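Local coordinates for protein 5-oxoprolinase subunit C (Escherichia coli, PDB 5DUD) that catalyses the cleavage of 5-oxoproline to L-glutamate, a reaction coupled to the hydrolysis of ATP to ADP and phosphate, at residues A52-L57 with M109-A114; N172-P178 with I278-S284; N205-L211 with P242-D248; G232-H238 with Y255-I261. All blocks are in the same frame, centred on the assembly; numbering follows the deposited sequence.

Overall arrangement
From the N terminus, contact 1 comes first: strand 52-56 is rejoined by 110-115, closing a loop whose strands are shared between the five- and six-stranded antiparallel sheets. The chain later enters a mixed sheet. Contact 2 spans it widely, pairing 172-178 with 278-284, and contacts 3 and 4 both nest within that loop. They cross each other, their segments alternating along the chain, and strands 233-235 and 243-245 are neighbours. Contact 4 also adjoins contact 2, since 257-261 lies beside 173-178. Contacts 1 and 3, with centres about 18 Å apart, meet through the salt bridge of Glu54 with Arg206, which ties the five-stranded sheet to the loop leading into strand 208-212 of the mixed sheet.

Contact 1. Residues A52-L57 with M109-A114; sequences ALEITL and MRSYLA
Leu53 to Thr56 pair with Arg110 to Leu113 as antiparallel neighbours, a buried pairing in the five-stranded sheet, with strand 12-14 next to 52-56 and 68-74 next to 110-115. Leu53-Leu113 and Ile55-Ser111 are hydrogen-bonded pairs, each closed by two backbone bonds, and Leu57 N adds a bond to Met109 O at 2.8 Å. Between these rungs a water donates to Ile55 O and Met109 O. On the face carrying Glu54 and Tyr112 the two side chains run side by side. Glu54 has CG opposite the backbone N (chi1 175°) and an extended chain, which lays CG 3.7 Å from Tyr112 CE2. Tyr112 OH donates to Glu54 OE2 at 2.8 Å; the oxygen sits near the ring plane, whereas the hydroxyl approaches from above the carboxylate, the two planes lying 79° apart. On the reverse face Ile55 CD1 rests 4.1 Å from Leu113 CB. Leu57 CD2 touches Met109 SD at 3.8 Å. Glu54 OE2 also accepts from Leu32 N, and OE1 forms a salt bridge with Arg206 NE. With both oxygens gripped, the buried carboxylate is fixed in rotation and bonded at once to the tyrosine, the Leu32 loop and Arg206, just ahead of strand 208-212.

Contact 2. Residues N172-P178 with I278-S284; sequences NRIRALP and IHFVQCS
The His279 ring has Arg173 NH1 over one face, 3.3 Å from His279 CG, and Asn172 OD1 at its edge. Guanidinium and imidazole planes are 28° apart, and His279 CB lies over a face of the guanidinium. In the ring plane, His279 ND1 donates to Asn172 OD1 at 2.8 Å. With Asn172 CG between the backbone N and carbonyl carbon (chi1 51°), the two side chains run side by side, amide and ring planes 57° apart. With an alanine for His279, Asn172 OD1 would probably lose its N-H mate and Arg173 NH1 the ring beneath it, leaving the guanidinium less confined. On the sheet face of Arg173, His279 and Val281, Val281 CG2 also meets Arg173 NE at 3.6 Å. On the face carrying Ile174 and Phe280 the contacts are apolar: Ile174 CD1 touches Ile278 CG2, and Ala176 CB lies 4.1 Å from Phe280 CD1. The backbones pair in parallel, Ile174 N bonding to His279 O at 2.9 Å and Val281 N to Ile174 O. Phe280 stacks on Phe193 of helix 187-195, while Arg175 reaches a salt bridge with Asp265. Strand 257-261 flanks 173-178, and Ser284 caps helix 285-302 through a weak bond of OG with Glu286 N.

Contact 3. Residues N205-L211 with P242-D248; sequences NRMGYRL and PIVLMND
Arg206 and Asp248 join in a salt bridge at the end of an antiparallel strand pair, 208-211 with 243-245, in the mixed sheet of this carboxyltransferase domain, a member of the cyclophilin-like clan. Arg206 NH1 reaches Asp248 OD1 at 2.7 Å, the carboxylate standing at the edge of the guanidinium with the planes 68° apart. Behind this first shell, NE is taken by Glu54 of the five-stranded sheet and NH2 bonds to Gly30 O, so all three guanidinium nitrogens have a partner. A leucine in place of Asp248 would probably strip NH1 of its anionic mate and bury an apolar group against the arginine. Further along the pair, on the face carrying Tyr209 and Val244, Met246 and Tyr209 make a Met-aromatic contact. Bent at chi2 and chi3 (-57° and -72°), the Met246 chain folds back so that SD sits over the ring centre, 4.3 Å from the centroid, while CG meets Tyr209 CD1 at 3.6 Å. The ring is steadied by the bond of Tyr209 OH to Leu269 O. Met246 N bonds to Met207 O at 2.9 Å, and Tyr209 and Val244 exchange two backbone bonds. Leu211 CD1 packs on Val244 CG2 at 3.6 Å.

Contact 4. Residues G232-H238 with Y255-I261; sequences GVVQVPH and YPRIACI
Tyr255 has its CG opposite the carbonyl carbon (chi1 -73°), a turn that brings a face of the ring against Pro237 CB. This carbon, offset toward the rim, lies 4.1 Å from the centroid of the Tyr255 ring in a CH-pi contact. Gln235, with CG placed likewise beside its own backbone N and an extended chain beyond, passes the tyrosine at about a right angle: OE1 comes 3.8 Å from Tyr255 CB, and the amide plane stands 81° from the ring, with NE2 near the ring's edge. Val236 CG2 meets Ile258 CG2 at 3.6 Å. These groups hang on an antiparallel pair, strand 233-235 with 257-261, within the mixed sheet of the carboxyltransferase domain. A beta bulge interrupts it: Val234 lies opposite Ala259 but Gln235 opposite Arg257, so Ile258 is the extra residue, its psi of -43° departing from the extended strand. Val234 faces both bulge residues, its N donating to Ala259 O at 2.7 Å and its O accepting a weak bond from Ile258 N at 3.1 Å. Val236 N to Pro256 O continues the ladder past the strand end. At the other end Ile261 N donates to Gly232 O at 2.8 Å. Val233 CG1 lies against Arg257 CG at 3.5 Å, and its CG2 against Cys260 SG. The end of Arg257 leads away from strand 233-235 to a salt bridge of NE with Glu181, while Val233 also packs on an apolar side chain of the neighbouring subunit.

Contact 1. Residues A52-L57 with M109-A114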
# COMPACT_ATOMS: atom_id res chain seq x y z
N ALA A 52 -15.21 -9.21 -2.28
CA ALA A 52 -15.11 -10.59 -2.79
C ALA A 52 -13.87 -11.27 -2.20
O ALA A 52 -12.89 -10.60 -1.89
CB ALA A 52 -15.04 -10.58 -4.31
N LEU A 53 -13.91 -12.61 -2.05
CA LEU A 53 -12.79 -13.34 -1.46
C LEU A 53 -11.60 -13.47 -2.39
O LEU A 53 -11.76 -14.00 -3.49
CB LEU A 53 -13.21 -14.77 -1.07
CG LEU A 53 -14.34 -14.90 -0.07
CD1 LEU A 53 -14.68 -16.36 0.14
CD2 LEU A 53 -13.98 -14.24 1.23
N GLU A 54 -10.40 -13.09 -1.95
CA GLU A 54 -9.16 -13.33 -2.69
C GLU A 54 -8.63 -14.66 -2.20
O GLU A 54 -8.67 -14.90 -0.99
CB GLU A 54 -8.14 -12.20 -2.49
CG GLU A 54 -6.80 -12.48 -3.16
CD GLU A 54 -5.84 -11.30 -3.17
OE1 GLU A 54 -4.93 -11.28 -2.31
OE2 GLU A 54 -6.00 -10.41 -4.03
N ILE A 55 -8.17 -15.55 -3.10
CA ILE A 55 -7.66 -16.88 -2.74
C ILE A 55 -6.30 -17.05 -3.38
O ILE A 55 -6.19 -16.79 -4.57
CB ILE A 55 -8.62 -18.01 -3.20
CG1 ILE A 55 -10.11 -17.73 -2.84
CG2 ILE A 55 -8.19 -19.37 -2.65
CD1 ILE A 55 -11.07 -18.24 -3.87
N THR A 56 -5.27 -17.49 -2.63
CA THR A 56 -3.92 -17.70 -3.16
C THR A 56 -3.66 -19.19 -3.25
O THR A 56 -3.69 -19.88 -2.23
CB THR A 56 -2.88 -16.99 -2.30
OG1 THR A 56 -3.27 -15.62 -2.16
CG2 THR A 56 -1.47 -17.08 -2.89
N LEU A 57 -3.43 -19.70 -4.48
CA LEU A 57 -3.17 -21.11 -4.80
C LEU A 57 -4.34 -22.02 -4.33
O LEU A 57 -4.13 -22.96 -3.56
CB LEU A 57 -1.83 -21.60 -4.23
CG LEU A 57 -0.58 -21.05 -4.93
CD1 LEU A 57 0.63 -21.13 -4.02
CD2 LEU A 57 -0.30 -21.80 -6.22
N MET A 109 -1.85 -17.94 -9.95
CA MET A 109 -1.64 -17.92 -8.50
C MET A 109 -2.91 -17.58 -7.73
O MET A 109 -3.34 -18.38 -6.90
CB MET A 109 -0.55 -16.90 -8.12
CG MET A 109 0.86 -17.38 -8.34
SD MET A 109 1.46 -18.49 -7.03
CE MET A 109 1.56 -17.35 -5.65
N ARG A 110 -3.48 -16.37 -7.94
CA ARG A 110 -4.64 -15.90 -7.19
C ARG A 110 -5.98 -16.10 -7.93
O ARG A 110 -6.09 -15.83 -9.12
CB ARG A 110 -4.46 -14.43 -6.80
CG ARG A 110 -3.44 -14.26 -5.67
CD ARG A 110 -2.68 -12.95 -5.69
NE ARG A 110 -1.56 -12.96 -4.75
CZ ARG A 110 -0.31 -13.35 -5.01
NH1 ARG A 110 0.02 -13.77 -6.23
NH2 ARG A 110 0.62 -13.31 -4.06
N SER A 111 -7.02 -16.55 -7.18
CA SER A 111 -8.38 -16.80 -7.66
C SER A 111 -9.37 -16.00 -6.82
O SER A 111 -9.12 -15.79 -5.63
CB SER A 111 -8.70 -18.29 -7.59
OG SER A 111 -9.88 -18.64 -8.30
N TYR A 112 -10.48 -15.54 -7.42
CA TYR A 112 -11.47 -14.73 -6.70
C TYR A 112 -12.85 -15.39 -6.72
O TYR A 112 -13.20 -16.05 -7.69
CB TYR A 112 -11.54 -13.31 -7.29
CG TYR A 112 -10.20 -12.60 -7.20
CD1 TYR A 112 -9.18 -12.89 -8.09
CD2 TYR A 112 -9.92 -11.74 -6.15
CE1 TYR A 112 -7.91 -12.33 -7.95
CE2 TYR A 112 -8.67 -11.15 -6.01
CZ TYR A 112 -7.67 -11.45 -6.91
OH TYR A 112 -6.42 -10.88 -6.80
N LEU A 113 -13.62 -15.22 -5.63
CA LEU A 113 -14.96 -15.78 -5.47
C LEU A 113 -15.94 -14.69 -4.99
O LEU A 113 -15.81 -14.22 -3.86
CB LEU A 113 -14.92 -16.96 -4.48
CG LEU A 113 -16.26 -17.59 -4.09
CD1 LEU A 113 -17.05 -18.02 -5.30
CD2 LEU A 113 -16.06 -18.76 -3.16
N ALA A 114 -16.91 -14.33 -5.84
CA ALA A 114 -17.93 -13.32 -5.53
C ALA A 114 -19.32 -13.93 -5.53
O ALA A 114 -19.62 -14.81 -6.35
CB ALA A 114 -17.86 -12.20 -6.55
O HOH W 1 -5.75 -19.35 -6.25

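Contact 2. Residues N172-P178 with I278-S284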
# COMPACT_ATOMS: atom_id res chain seq x y z
N ASN A 172 3.92 -12.86 -18.92
CA ASN A 172 5.14 -12.52 -18.16
C ASN A 172 5.74 -11.18 -18.64
O ASN A 172 6.59 -10.65 -17.92
CB ASN A 172 6.20 -13.64 -18.20
CG ASN A 172 6.55 -14.17 -19.57
OD1 ASN A 172 7.42 -13.63 -20.26
ND2 ASN A 172 5.90 -15.25 -19.98
N ARG A 173 5.34 -10.64 -19.82
CA ARG A 173 5.83 -9.35 -20.31
C ARG A 173 4.98 -8.22 -19.70
O ARG A 173 3.76 -8.24 -19.84
CB ARG A 173 5.80 -9.28 -21.85
CG ARG A 173 6.61 -10.40 -22.49
CD ARG A 173 7.11 -10.08 -23.88
NE ARG A 173 8.17 -9.07 -23.90
CZ ARG A 173 9.45 -9.27 -23.56
NH1 ARG A 173 9.86 -10.47 -23.15
NH2 ARG A 173 10.32 -8.27 -23.63
N ILE A 174 5.63 -7.28 -18.99
CA ILE A 174 4.95 -6.18 -18.29
C ILE A 174 5.56 -4.84 -18.72
O ILE A 174 6.76 -4.65 -18.64
CB ILE A 174 5.07 -6.43 -16.76
CG1 ILE A 174 4.07 -7.53 -16.31
CG2 ILE A 174 4.87 -5.15 -15.93
CD1 ILE A 174 4.68 -8.63 -15.53
N ARG A 175 4.71 -3.91 -19.17
CA ARG A 175 5.15 -2.59 -19.62
C ARG A 175 5.47 -1.68 -18.43
O ARG A 175 4.58 -1.40 -17.63
CB ARG A 175 4.07 -1.94 -20.50
CG ARG A 175 3.98 -2.56 -21.88
CD ARG A 175 2.78 -2.05 -22.66
NE ARG A 175 1.53 -2.58 -22.13
CZ ARG A 175 0.32 -2.29 -22.60
NH1 ARG A 175 0.18 -1.47 -23.64
NH2 ARG A 175 -0.77 -2.82 -22.05
N ALA A 176 6.73 -1.24 -18.31
CA ALA A 176 7.16 -0.33 -17.25
C ALA A 176 7.69 0.96 -17.85
O ALA A 176 8.29 0.93 -18.92
CB ALA A 176 8.21 -0.99 -16.36
N LEU A 177 7.47 2.08 -17.15
CA LEU A 177 7.94 3.41 -17.55
C LEU A 177 9.19 3.77 -16.74
O LEU A 177 9.17 3.60 -15.52
CB LEU A 177 6.84 4.47 -17.32
CG LEU A 177 5.93 4.77 -18.50
CD1 LEU A 177 4.74 5.61 -18.08
CD2 LEU A 177 6.68 5.52 -19.60
N PRO A 178 10.26 4.29 -17.35
CA PRO A 178 11.47 4.61 -16.57
C PRO A 178 11.35 5.82 -15.65
O PRO A 178 10.62 6.77 -15.94
CB PRO A 178 12.51 4.91 -17.66
CG PRO A 178 11.73 5.36 -18.84
CD PRO A 178 10.46 4.57 -18.79
N ILE A 278 10.01 -12.89 -15.17
CA ILE A 278 9.24 -11.67 -15.47
C ILE A 278 10.07 -10.79 -16.41
O ILE A 278 11.20 -10.44 -16.06
CB ILE A 278 8.85 -10.85 -14.20
CG1 ILE A 278 8.38 -11.76 -13.03
CG2 ILE A 278 7.76 -9.82 -14.55
CD1 ILE A 278 8.15 -11.02 -11.72
N HIS A 279 9.52 -10.40 -17.57
CA HIS A 279 10.21 -9.51 -18.52
C HIS A 279 9.60 -8.12 -18.47
O HIS A 279 8.38 -7.98 -18.41
CB HIS A 279 10.13 -10.06 -19.95
CG HIS A 279 10.73 -11.42 -20.12
ND1 HIS A 279 9.95 -12.56 -20.10
CD2 HIS A 279 12.02 -11.78 -20.32
CE1 HIS A 279 10.77 -13.57 -20.29
NE2 HIS A 279 12.03 -13.16 -20.43
N PHE A 280 10.45 -7.09 -18.52
CA PHE A 280 9.99 -5.70 -18.53
C PHE A 280 10.08 -5.15 -19.95
O PHE A 280 11.08 -5.38 -20.64
CB PHE A 280 10.79 -4.83 -17.56
CG PHE A 280 10.54 -5.13 -16.10
CD1 PHE A 280 9.32 -4.81 -15.51
CD2 PHE A 280 11.53 -5.68 -15.30
CE1 PHE A 280 9.09 -5.08 -14.16
CE2 PHE A 280 11.30 -5.94 -13.95
CZ PHE A 280 10.08 -5.64 -13.39
N VAL A 281 9.05 -4.42 -20.38
CA VAL A 281 8.98 -3.79 -21.70
C VAL A 281 9.05 -2.27 -21.51
O VAL A 281 8.30 -1.73 -20.70
CB VAL A 281 7.69 -4.23 -22.45
CG1 VAL A 281 7.45 -3.39 -23.70
CG2 VAL A 281 7.74 -5.71 -22.80
N GLN A 282 9.91 -1.57 -22.27
CA GLN A 282 10.00 -0.11 -22.17
C GLN A 282 8.77 0.53 -22.83
O GLN A 282 8.47 0.24 -23.99
CB GLN A 282 11.30 0.41 -22.81
CG GLN A 282 11.67 1.83 -22.34
CD GLN A 282 13.06 2.27 -22.75
OE1 GLN A 282 13.93 1.46 -23.10
NE2 GLN A 282 13.31 3.57 -22.68
N CYS A 283 8.05 1.35 -22.06
CA CYS A 283 6.79 1.95 -22.46
C CYS A 283 6.91 3.46 -22.68
O CYS A 283 7.97 4.04 -22.49
CB CYS A 283 5.74 1.63 -21.39
SG CYS A 283 4.04 2.02 -21.87
N SER A 284 5.78 4.07 -23.07
CA SER A 284 5.61 5.50 -23.33
C SER A 284 4.36 6.03 -22.60
O SER A 284 3.44 5.26 -22.30
CB SER A 284 5.52 5.75 -24.83
OG SER A 284 4.75 6.90 -25.16

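Contact 3. Residues N205-L211 with P242-D248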
# COMPACT_ATOMS: atom_id res chain seq x y z
N ASN A 205 5.33 -11.12 -1.41
CA ASN A 205 4.02 -11.30 -0.78
C ASN A 205 3.08 -10.16 -1.23
O ASN A 205 3.37 -9.52 -2.25
CB ASN A 205 4.19 -11.35 0.75
CG ASN A 205 4.71 -10.08 1.39
OD1 ASN A 205 5.38 -9.26 0.75
ND2 ASN A 205 4.43 -9.90 2.68
N ARG A 206 1.96 -9.92 -0.52
CA ARG A 206 1.01 -8.86 -0.86
C ARG A 206 1.60 -7.44 -0.74
O ARG A 206 1.09 -6.53 -1.38
CB ARG A 206 -0.26 -8.95 0.00
CG ARG A 206 -1.09 -10.21 -0.28
CD ARG A 206 -2.48 -10.16 0.32
NE ARG A 206 -3.46 -9.63 -0.64
CZ ARG A 206 -3.93 -8.38 -0.69
NH1 ARG A 206 -3.53 -7.48 0.20
NH2 ARG A 206 -4.81 -8.04 -1.62
N MET A 207 2.64 -7.24 0.09
CA MET A 207 3.29 -5.93 0.24
C MET A 207 4.15 -5.57 -0.98
O MET A 207 3.84 -4.62 -1.68
CB MET A 207 4.14 -5.86 1.51
CG MET A 207 3.32 -5.79 2.77
SD MET A 207 4.32 -5.71 4.27
CE MET A 207 4.96 -4.04 4.17
N GLY A 208 5.22 -6.33 -1.21
CA GLY A 208 6.13 -6.07 -2.32
C GLY A 208 6.85 -7.30 -2.84
O GLY A 208 7.26 -8.16 -2.05
N TYR A 209 7.02 -7.38 -4.17
CA TYR A 209 7.69 -8.49 -4.84
C TYR A 209 9.20 -8.28 -4.95
O TYR A 209 9.60 -7.32 -5.60
CB TYR A 209 7.14 -8.69 -6.27
CG TYR A 209 5.81 -9.40 -6.44
CD1 TYR A 209 4.88 -9.46 -5.41
CD2 TYR A 209 5.43 -9.91 -7.68
CE1 TYR A 209 3.65 -10.09 -5.58
CE2 TYR A 209 4.21 -10.54 -7.86
CZ TYR A 209 3.31 -10.63 -6.81
OH TYR A 209 2.09 -11.24 -6.98
N ARG A 210 10.02 -9.20 -4.43
CA ARG A 210 11.49 -9.14 -4.56
C ARG A 210 11.92 -9.93 -5.81
O ARG A 210 11.49 -11.07 -5.97
CB ARG A 210 12.18 -9.68 -3.29
CG ARG A 210 11.57 -9.09 -2.01
CD ARG A 210 12.57 -8.72 -0.93
NE ARG A 210 11.95 -7.86 0.08
CZ ARG A 210 12.58 -7.31 1.12
NH1 ARG A 210 13.88 -7.52 1.30
NH2 ARG A 210 11.92 -6.54 1.98
N LEU A 211 12.69 -9.30 -6.72
CA LEU A 211 13.08 -9.93 -7.98
C LEU A 211 14.54 -10.39 -7.96
O LEU A 211 15.42 -9.59 -7.66
CB LEU A 211 12.89 -8.93 -9.14
CG LEU A 211 11.52 -8.25 -9.25
CD1 LEU A 211 11.48 -7.32 -10.47
CD2 LEU A 211 10.39 -9.27 -9.33
N PRO A 242 15.96 -5.56 -7.76
CA PRO A 242 14.75 -4.70 -7.74
C PRO A 242 13.57 -5.27 -6.94
O PRO A 242 13.33 -6.47 -6.96
CB PRO A 242 14.38 -4.55 -9.23
CG PRO A 242 15.20 -5.52 -9.97
CD PRO A 242 16.26 -6.08 -9.10
N ILE A 243 12.82 -4.37 -6.24
CA ILE A 243 11.64 -4.71 -5.42
C ILE A 243 10.42 -3.99 -6.01
O ILE A 243 10.39 -2.76 -5.99
CB ILE A 243 11.85 -4.32 -3.93
CG1 ILE A 243 13.16 -4.93 -3.37
CG2 ILE A 243 10.64 -4.76 -3.07
CD1 ILE A 243 13.45 -4.61 -1.89
N VAL A 244 9.42 -4.75 -6.48
CA VAL A 244 8.19 -4.19 -7.06
C VAL A 244 7.18 -3.98 -5.95
O VAL A 244 6.78 -4.95 -5.32
CB VAL A 244 7.60 -5.08 -8.18
CG1 VAL A 244 6.47 -4.36 -8.90
CG2 VAL A 244 8.67 -5.54 -9.16
N LEU A 245 6.73 -2.75 -5.74
CA LEU A 245 5.74 -2.47 -4.70
C LEU A 245 4.35 -2.86 -5.18
O LEU A 245 4.02 -2.59 -6.34
CB LEU A 245 5.77 -0.99 -4.32
CG LEU A 245 7.12 -0.46 -3.85
CD1 LEU A 245 7.05 1.02 -3.55
CD2 LEU A 245 7.61 -1.22 -2.62
N MET A 246 3.55 -3.51 -4.32
CA MET A 246 2.19 -3.95 -4.67
C MET A 246 1.18 -3.13 -3.84
O MET A 246 1.49 -2.00 -3.47
CB MET A 246 2.06 -5.48 -4.47
CG MET A 246 3.07 -6.30 -5.27
SD MET A 246 3.04 -6.02 -7.06
CE MET A 246 1.51 -6.84 -7.51
N ASN A 247 -0.04 -3.65 -3.58
CA ASN A 247 -1.10 -2.88 -2.93
C ASN A 247 -0.89 -2.62 -1.42
O ASN A 247 -1.15 -1.50 -0.99
CB ASN A 247 -2.46 -3.56 -3.13
CG ASN A 247 -2.85 -3.74 -4.58
OD1 ASN A 247 -2.00 -3.90 -5.47
ND2 ASN A 247 -4.15 -3.79 -4.86
N ASP A 248 -0.42 -3.60 -0.63
CA ASP A 248 -0.19 -3.43 0.82
C ASP A 248 1.16 -2.75 1.16
O ASP A 248 1.46 -2.60 2.35
CB ASP A 248 -0.27 -4.79 1.55
CG ASP A 248 -1.67 -5.36 1.63
OD1 ASP A 248 -2.50 -5.03 0.76
OD2 ASP A 248 -1.92 -6.17 2.55

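Contact 4. Residues G232-H238 with Y255-I261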
# COMPACT_ATOMS: atom_id res chain seq x y z
N GLY A 232 3.31 -0.55 -8.03
CA GLY A 232 3.94 -0.64 -9.34
C GLY A 232 5.33 -0.03 -9.43
O GLY A 232 6.04 -0.31 -10.40
N VAL A 233 5.73 0.79 -8.44
CA VAL A 233 7.06 1.42 -8.45
C VAL A 233 8.12 0.36 -8.14
O VAL A 233 7.97 -0.40 -7.18
CB VAL A 233 7.13 2.62 -7.48
CG1 VAL A 233 8.56 3.15 -7.37
CG2 VAL A 233 6.19 3.74 -7.92
N VAL A 234 9.17 0.30 -8.97
CA VAL A 234 10.25 -0.66 -8.82
C VAL A 234 11.42 0.04 -8.13
O VAL A 234 12.06 0.89 -8.75
CB VAL A 234 10.67 -1.26 -10.19
CG1 VAL A 234 11.61 -2.45 -10.02
CG2 VAL A 234 9.44 -1.67 -11.00
N GLN A 235 11.69 -0.31 -6.86
CA GLN A 235 12.79 0.25 -6.08
C GLN A 235 14.00 -0.66 -6.17
O GLN A 235 13.82 -1.88 -6.18
CB GLN A 235 12.42 0.41 -4.60
CG GLN A 235 11.11 1.11 -4.31
CD GLN A 235 10.94 1.31 -2.82
OE1 GLN A 235 10.97 2.43 -2.31
NE2 GLN A 235 10.81 0.22 -2.08
N VAL A 236 15.21 -0.10 -6.15
CA VAL A 236 16.45 -0.88 -6.19
C VAL A 236 17.30 -0.52 -4.96
O VAL A 236 17.98 0.50 -4.99
CB VAL A 236 17.23 -0.63 -7.51
CG1 VAL A 236 18.42 -1.58 -7.64
CG2 VAL A 236 16.30 -0.76 -8.72
N PRO A 237 17.33 -1.33 -3.88
CA PRO A 237 18.17 -0.98 -2.72
C PRO A 237 19.68 -1.13 -3.00
O PRO A 237 20.10 -1.25 -4.16
CB PRO A 237 17.70 -1.97 -1.64
CG PRO A 237 16.46 -2.59 -2.15
CD PRO A 237 16.59 -2.58 -3.63
N HIS A 238 20.51 -1.11 -1.94
CA HIS A 238 21.98 -1.22 -2.06
C HIS A 238 22.43 -2.58 -2.62
O HIS A 238 23.49 -2.66 -3.24
CB HIS A 238 22.67 -1.01 -0.70
CG HIS A 238 22.34 0.29 -0.03
ND1 HIS A 238 21.06 0.56 0.42
CD2 HIS A 238 23.14 1.34 0.26
CE1 HIS A 238 21.12 1.76 0.97
NE2 HIS A 238 22.35 2.27 0.89
N TYR A 255 14.35 4.78 -1.22
CA TYR A 255 15.17 3.97 -2.12
C TYR A 255 15.08 4.51 -3.55
O TYR A 255 14.04 5.06 -3.94
CB TYR A 255 14.73 2.49 -2.11
CG TYR A 255 15.09 1.72 -0.86
CD1 TYR A 255 16.41 1.64 -0.43
CD2 TYR A 255 14.15 0.95 -0.18
CE1 TYR A 255 16.77 0.90 0.70
CE2 TYR A 255 14.49 0.20 0.94
CZ TYR A 255 15.80 0.17 1.38
OH TYR A 255 16.13 -0.58 2.49
N PRO A 256 16.14 4.35 -4.37
CA PRO A 256 16.09 4.88 -5.75
C PRO A 256 15.15 4.06 -6.64
O PRO A 256 15.28 2.84 -6.71
CB PRO A 256 17.55 4.80 -6.22
CG PRO A 256 18.15 3.73 -5.40
CD PRO A 256 17.45 3.73 -4.08
N ARG A 257 14.19 4.74 -7.29
CA ARG A 257 13.16 4.15 -8.14
C ARG A 257 13.61 4.12 -9.61
O ARG A 257 13.70 5.18 -10.25
CB ARG A 257 11.85 4.96 -8.01
CG ARG A 257 11.35 5.15 -6.57
CD ARG A 257 10.42 6.34 -6.44
NE ARG A 257 11.16 7.61 -6.43
CZ ARG A 257 10.61 8.81 -6.23
NH1 ARG A 257 9.31 8.93 -6.00
NH2 ARG A 257 11.37 9.90 -6.24
N ILE A 258 13.92 2.93 -10.13
CA ILE A 258 14.38 2.78 -11.51
C ILE A 258 13.21 2.83 -12.52
O ILE A 258 13.37 3.47 -13.55
CB ILE A 258 15.21 1.49 -11.72
CG1 ILE A 258 15.95 1.53 -13.08
CG2 ILE A 258 14.36 0.20 -11.61
CD1 ILE A 258 16.90 0.43 -13.29
N ALA A 259 12.07 2.17 -12.23
CA ALA A 259 10.93 2.13 -13.15
C ALA A 259 9.60 2.06 -12.41
O ALA A 259 9.58 1.83 -11.20
CB ALA A 259 11.07 0.95 -14.09
N CYS A 260 8.50 2.28 -13.13
CA CYS A 260 7.15 2.21 -12.58
C CYS A 260 6.25 1.46 -13.54
O CYS A 260 6.16 1.84 -14.71
CB CYS A 260 6.60 3.61 -12.28
SG CYS A 260 4.99 3.61 -11.44
N ILE A 261 5.64 0.36 -13.07
CA ILE A 261 4.75 -0.48 -13.87
C ILE A 261 3.40 0.24 -14.03
O ILE A 261 2.89 0.83 -13.07
CB ILE A 261 4.60 -1.88 -13.23
CG1 ILE A 261 5.96 -2.61 -13.20
CG2 ILE A 261 3.57 -2.74 -13.98
CD1 ILE A 261 6.13 -3.47 -12.07